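Local coordinates for protein maltose operon transcriptional repressor (Staphylococcus aureus subsp. aureus Mu50, PDB 3HCW) that probably represses transcription of the maltose operon, its C-terminal part having the periplasmic binding protein-like fold found in sugar-responsive bacterial repressors, at residues 122-127 and 154-159; 129-134 and 193-198. All coordinates share one frame; numbering follows the deposited sequence.

Contact 1: 122-127 and 154-159; sequences LTRHVI and ETVASQ
Val-156, on helix 144-159, inserts its side chain against one flank of helix 115-129 and touches three residues there: Thr-123, Arg-124 and Ile-127. The segments 122-127 and 154-159 run roughly parallel, their axes 9.1 Å apart at closest approach and inclined by 35°. CG1 of Val-156 stands anti to its own backbone N (chi1 171°), which makes this methyl the tip that reaches across. It comes to 3.8 Å from the backbone N of Arg-124, close against the neighbouring turn. Thr-123 flanks it with its methyl, CG2 lying 3.9 Å from CG1 of Val-156, and the side chains of Thr-123 and Val-156 overlap head to tail. The first torsion of Thr-123 sets CG2 anti to the backbone N and leaves OG1 beside that N, where it hydrogen-bonds to the carbonyl of Ser-119 one turn back. Ile-127, one turn further on, overlaps Val-156 in the same head-to-tail manner; its chain is extended (chi2 -178°), so the terminal CD1 meets CG1 of Val-156 at 3.7 Å. The side chain of Arg-124 contributes only aliphatic carbon here. It runs nearly perpendicular to that of Val-156, its CG 3.8 Å from CG1 of Val-156, before bends at chi2 and chi3 carry the guanidinium to a salt bridge with Glu-128. Beneath the helices, Leu-134 of strand 133-139 touches Thr-123 and Ile-127, and Tyr-164 of strand 163-169 touches Ala-157, so the pair lies over one face of the sheet in this alpha/beta lobe. Carbon meets carbon wherever side chains touch, and CG1 of Val-156 also rests on backbone, while the polar ends of Thr-123 and Arg-124 are bonded within helix 115-129; the contact between the two segments is therefore apolar, made by van der Waals packing.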
loop_
_atom_site.group_PDB
_atom_site.type_symbol
_atom_site.label_atom_id
_atom_site.label_comp_id
_atom_site.label_asym_id
_atom_site.label_seq_id
_atom_site.Cartn_x
_atom_site.Cartn_y
_atom_site.Cartn_z
ATOM N N LEU A 122 1.438 20.461 12.051
ATOM C CA LEU A 122 1.960 19.264 12.703
ATOM C C LEU A 122 3.008 19.625 13.745
ATOM O O LEU A 122 2.942 19.122 14.878
ATOM C CB LEU A 122 2.531 18.271 11.683
ATOM C CG LEU A 122 2.955 16.884 12.181
ATOM C CD1 LEU A 122 1.736 16.025 12.442
ATOM C CD2 LEU A 122 3.866 16.201 11.157
ATOM N N THR A 123 3.947 20.502 13.368
ATOM C CA THR A 123 5.026 20.902 14.272
ATOM C C THR A 123 4.449 21.607 15.507
ATOM O O THR A 123 4.904 21.362 16.608
ATOM C CB THR A 123 6.111 21.813 13.589
ATOM O OG1 THR A 123 6.548 21.231 12.347
ATOM C CG2 THR A 123 7.325 21.983 14.497
ATOM N N ARG A 124 3.455 22.473 15.314
ATOM C CA ARG A 124 2.785 23.164 16.433
ATOM C C ARG A 124 2.156 22.184 17.414
ATOM O O ARG A 124 2.316 22.332 18.624
ATOM C CB ARG A 124 1.698 24.127 15.927
ATOM C CG ARG A 124 2.017 25.604 16.081
ATOM C CD ARG A 124 1.964 26.035 17.548
ATOM N NE ARG A 124 0.634 26.461 17.983
ATOM C CZ ARG A 124 0.299 26.725 19.247
ATOM N NH1 ARG A 124 1.188 26.601 20.226
ATOM N NH2 ARG A 124 -0.938 27.109 19.538
ATOM N N HIS A 125 1.454 21.187 16.879
ATOM C CA HIS A 125 0.774 20.168 17.693
ATOM C C HIS A 125 1.700 19.408 18.640
ATOM O O HIS A 125 1.346 19.192 19.817
ATOM C CB HIS A 125 0.012 19.178 16.809
ATOM C CG HIS A 125 -0.368 17.915 17.513
ATOM N ND1 HIS A 125 -1.396 17.856 18.430
ATOM C CD2 HIS A 125 0.150 16.665 17.448
ATOM C CE1 HIS A 125 -1.499 16.626 18.895
ATOM N NE2 HIS A 125 -0.569 15.884 18.319
ATOM N N VAL A 126 2.873 19.002 18.138
ATOM C CA VAL A 126 3.830 18.289 18.993
ATOM C C VAL A 126 4.373 19.193 20.097
ATOM O O VAL A 126 4.581 18.739 21.225
ATOM C CB VAL A 126 4.955 17.513 18.214
ATOM C CG1 VAL A 126 4.344 16.584 17.190
ATOM C CG2 VAL A 126 5.950 18.440 17.547
ATOM N N ILE A 127 4.533 20.480 19.782
ATOM C CA ILE A 127 4.986 21.479 20.762
ATOM C C ILE A 127 3.929 21.686 21.845
ATOM O O ILE A 127 4.260 21.774 23.025
ATOM C CB ILE A 127 5.415 22.792 20.068
ATOM C CG1 ILE A 127 6.676 22.531 19.228
ATOM C CG2 ILE A 127 5.633 23.919 21.078
ATOM C CD1 ILE A 127 7.249 23.764 18.524
ATOM N N GLU A 154 10.966 24.189 10.568
ATOM C CA GLU A 154 11.984 25.113 11.042
ATOM C C GLU A 154 11.387 26.423 11.547
ATOM O O GLU A 154 11.915 27.023 12.477
ATOM C CB GLU A 154 12.970 25.436 9.911
ATOM C CG GLU A 154 13.935 24.324 9.543
ATOM C CD GLU A 154 15.008 24.806 8.574
ATOM O OE1 GLU A 154 14.651 25.428 7.554
ATOM O OE2 GLU A 154 16.207 24.581 8.835
ATOM N N THR A 155 10.312 26.881 10.908
ATOM C CA THR A 155 9.661 28.131 11.309
ATOM C C THR A 155 8.946 28.021 12.657
ATOM O O THR A 155 9.123 28.897 13.495
ATOM C CB THR A 155 8.709 28.665 10.223
ATOM O OG1 THR A 155 9.458 28.980 9.046
ATOM C CG2 THR A 155 8.015 29.930 10.685
ATOM N N VAL A 156 8.179 26.951 12.887
ATOM C CA VAL A 156 7.482 26.788 14.179
ATOM C C VAL A 156 8.477 26.501 15.307
ATOM O O VAL A 156 8.355 27.035 16.417
ATOM C CB VAL A 156 6.368 25.721 14.117
ATOM C CG1 VAL A 156 5.810 25.409 15.493
ATOM C CG2 VAL A 156 5.258 26.210 13.257
ATOM N N ALA A 157 9.493 25.706 14.991
ATOM C CA ALA A 157 10.573 25.424 15.922
ATOM C C ALA A 157 11.346 26.680 16.314
ATOM O O ALA A 157 11.689 26.845 17.482
ATOM C CB ALA A 157 11.508 24.367 15.357
ATOM N N SER A 158 11.611 27.570 15.359
ATOM C CA SER A 158 12.325 28.812 15.687
ATOM C C SER A 158 11.406 29.784 16.421
ATOM O O SER A 158 11.840 30.460 17.355
ATOM C CB SER A 158 12.966 29.478 14.457
ATOM O OG SER A 158 12.021 29.714 13.428
ATOM N N GLN A 159 10.139 29.823 16.002
ATOM C CA GLN A 159 9.109 30.656 16.639
ATOM C C GLN A 159 8.936 30.375 18.144
ATOM O O GLN A 159 8.674 31.289 18.937
ATOM C CB GLN A 159 7.766 30.511 15.906
ATOM C CG GLN A 159 6.659 31.415 16.421
ATOM C CD GLN A 159 6.859 32.858 16.040
ATOM O OE1 GLN A 159 6.427 33.286 14.972
ATOM N NE2 GLN A 159 7.492 33.633 16.930
#

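Contact 2: 129-134 and 193-198; sequences QGVDEL and KQAIIS
Backbone and side-chain hydrogen bonds together join the entry to strand 133-139 to the start of strand 194-198. Gly-130, with phi 103°, turns the chain out of the preceding helix. The carbonyl O of Lys-193 is gripped twice in its own plane, by Asp-132 N at 2.7 Å, on a lone pair, and by Glu-133 N at 3.2 Å. Glu-133 O in turn accepts a weak bond from Ala-195 N, 3.3 Å long, so Glu-133 bridges the residues before and after its partner Gln-194, as in regular parallel pairing. These are neighbouring strands of the parallel array in the periplasmic binding protein-like fold, and strand 163-169 continues it on the far side of 133-139. Among polar side chains, Asp-132 has its CG beside the backbone N, and its OD1 receives Lys-193 N at 2.9 Å through the anti lone pair, nearly straight at 168°. The side chains of Glu-133 and Gln-194 leave the sheet together, flank to flank. Gln-194 NE2 meets Glu-133 OE1 at 2.8 Å, almost along the C-O axis, with carboxylate and amide planes turned 62° apart. Lys-193 bends at chi3 and chi4 and passes its CE 3.4 Å from Gly-130 O; its NZ stays beyond salt-bridge distance of Asp-132, though the opposite charges probably attract weakly. On the face bearing Leu-134 and Ala-195, the methyl CB of Ala-195 touches Leu-134 CD2 at 3.9 Å, and Val-131 CG1 from the preceding loop at 4.0 Å.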
loop_
_atom_site.group_PDB
_atom_site.type_symbol
_atom_site.label_atom_id
_atom_site.label_comp_id
_atom_site.label_asym_id
_atom_site.label_seq_id
_atom_site.Cartn_x
_atom_site.Cartn_y
_atom_site.Cartn_z
ATOM N N GLN A 129 2.019 19.478 23.007
ATOM C CA GLN A 129 2.099 18.346 23.938
ATOM C C GLN A 129 3.254 18.510 24.930
ATOM O O GLN A 129 3.264 17.881 25.985
ATOM C CB GLN A 129 2.241 17.021 23.185
ATOM C CG GLN A 129 1.187 16.775 22.122
ATOM C CD GLN A 129 -0.208 17.136 22.583
ATOM O OE1 GLN A 129 -0.792 18.107 22.104
ATOM N NE2 GLN A 129 -0.747 16.364 23.518
ATOM N N GLY A 130 4.222 19.356 24.579
ATOM C CA GLY A 130 5.370 19.633 25.436
ATOM C C GLY A 130 6.619 18.918 24.965
ATOM O O GLY A 130 6.794 17.736 25.239
ATOM N N VAL A 131 7.481 19.630 24.242
ATOM C CA VAL A 131 8.756 19.064 23.797
ATOM C C VAL A 131 9.902 20.029 24.008
ATOM O O VAL A 131 9.711 21.244 24.025
ATOM C CB VAL A 131 8.761 18.648 22.296
ATOM C CG1 VAL A 131 8.116 17.309 22.107
ATOM C CG2 VAL A 131 8.109 19.700 21.427
ATOM N N ASP A 132 11.099 19.479 24.147
ATOM C CA ASP A 132 12.292 20.289 24.282
ATOM C C ASP A 132 13.039 20.369 22.960
ATOM O O ASP A 132 13.465 21.447 22.556
ATOM C CB ASP A 132 13.191 19.735 25.393
ATOM C CG ASP A 132 12.508 19.748 26.757
ATOM O OD1 ASP A 132 12.306 18.658 27.332
ATOM O OD2 ASP A 132 12.159 20.847 27.248
ATOM N N GLU A 133 13.163 19.228 22.285
ATOM C CA GLU A 133 13.963 19.115 21.076
ATOM C C GLU A 133 13.189 18.413 19.951
ATOM O O GLU A 133 12.428 17.487 20.202
ATOM C CB GLU A 133 15.267 18.380 21.400
ATOM C CG GLU A 133 16.464 18.755 20.522
ATOM C CD GLU A 133 16.842 17.673 19.514
ATOM O OE1 GLU A 133 17.034 16.505 19.925
ATOM O OE2 GLU A 133 16.968 17.996 18.312
ATOM N N LEU A 134 13.385 18.872 18.716
ATOM C CA LEU A 134 12.691 18.326 17.545
ATOM C C LEU A 134 13.656 17.793 16.484
ATOM O O LEU A 134 14.734 18.355 16.271
ATOM C CB LEU A 134 11.784 19.389 16.922
ATOM C CG LEU A 134 10.677 20.011 17.780
ATOM C CD1 LEU A 134 10.226 21.349 17.225
ATOM C CD2 LEU A 134 9.504 19.062 17.903
ATOM N N LYS A 193 12.462 15.888 26.434
ATOM C CA LYS A 193 11.262 15.490 25.712
ATOM C C LYS A 193 11.468 15.695 24.203
ATOM O O LYS A 193 11.672 16.826 23.740
ATOM C CB LYS A 193 10.032 16.238 26.253
ATOM C CG LYS A 193 9.928 16.217 27.793
ATOM C CD LYS A 193 8.495 16.348 28.310
ATOM C CE LYS A 193 8.031 17.798 28.400
ATOM N NZ LYS A 193 8.775 18.578 29.431
ATOM N N GLN A 194 11.450 14.599 23.443
ATOM C CA GLN A 194 11.707 14.678 21.997
ATOM C C GLN A 194 10.569 14.214 21.096
ATOM O O GLN A 194 9.711 13.434 21.500
ATOM C CB GLN A 194 12.994 13.942 21.633
ATOM C CG GLN A 194 14.236 14.792 21.787
ATOM C CD GLN A 194 15.447 13.986 22.188
ATOM O OE1 GLN A 194 15.378 13.138 23.080
ATOM N NE2 GLN A 194 16.576 14.259 21.541
ATOM N N ALA A 195 10.581 14.726 19.872
ATOM C CA ALA A 195 9.655 14.322 18.825
ATOM C C ALA A 195 10.411 14.112 17.519
ATOM O O ALA A 195 11.313 14.896 17.168
ATOM C CB ALA A 195 8.545 15.362 18.639
ATOM N N ILE A 196 10.049 13.042 16.819
ATOM C CA ILE A 196 10.591 12.762 15.495
ATOM C C ILE A 196 9.496 12.939 14.459
ATOM O O ILE A 196 8.437 12.294 14.540
ATOM C CB ILE A 196 11.180 11.333 15.394
ATOM C CG1 ILE A 196 12.383 11.181 16.323
ATOM C CG2 ILE A 196 11.555 11.006 13.937
ATOM C CD1 ILE A 196 12.761 9.735 16.623
ATOM N N ILE A 197 9.745 13.823 13.495
ATOM C CA ILE A 197 8.832 14.007 12.375
ATOM C C ILE A 197 9.478 13.544 11.069
ATOM O O ILE A 197 10.610 13.929 10.759
ATOM C CB ILE A 197 8.315 15.471 12.275
ATOM C CG1 ILE A 197 7.382 15.781 13.452
ATOM C CG2 ILE A 197 7.559 15.700 10.957
ATOM C CD1 ILE A 197 7.186 17.281 13.751
ATOM N N SER A 198 8.765 12.690 10.328
ATOM C CA SER A 198 9.225 12.228 9.020
ATOM C C SER A 198 8.435 12.884 7.911
ATOM O O SER A 198 7.232 13.119 8.041
ATOM C CB SER A 198 9.084 10.707 8.876
ATOM O OG SER A 198 9.747 10.020 9.922
#

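Contacts 1 and 2 are adjacent layers of one lobe, their centres about 9 Å apart. Leu-134 is the main joint: its CD2 lies 3.6 Å from Val-126 CG2, and its CD1 lies 3.8 Å from Ala-157 CB, so one strand residue meets both helices of contact 1. A second junction pairs Leu-122 CD2 with Ile-197 CG2 at 3.7 Å. The chain passes from helix 115-129 into strand 133-139, and strand 133-139, helix 144-159 and strand 163-169 form a beta-alpha-beta crossover. Relatives bind effectors in the cleft between lobes; with centres about 19 and 21 Å from the chain centre, both contacts probably lie away from it.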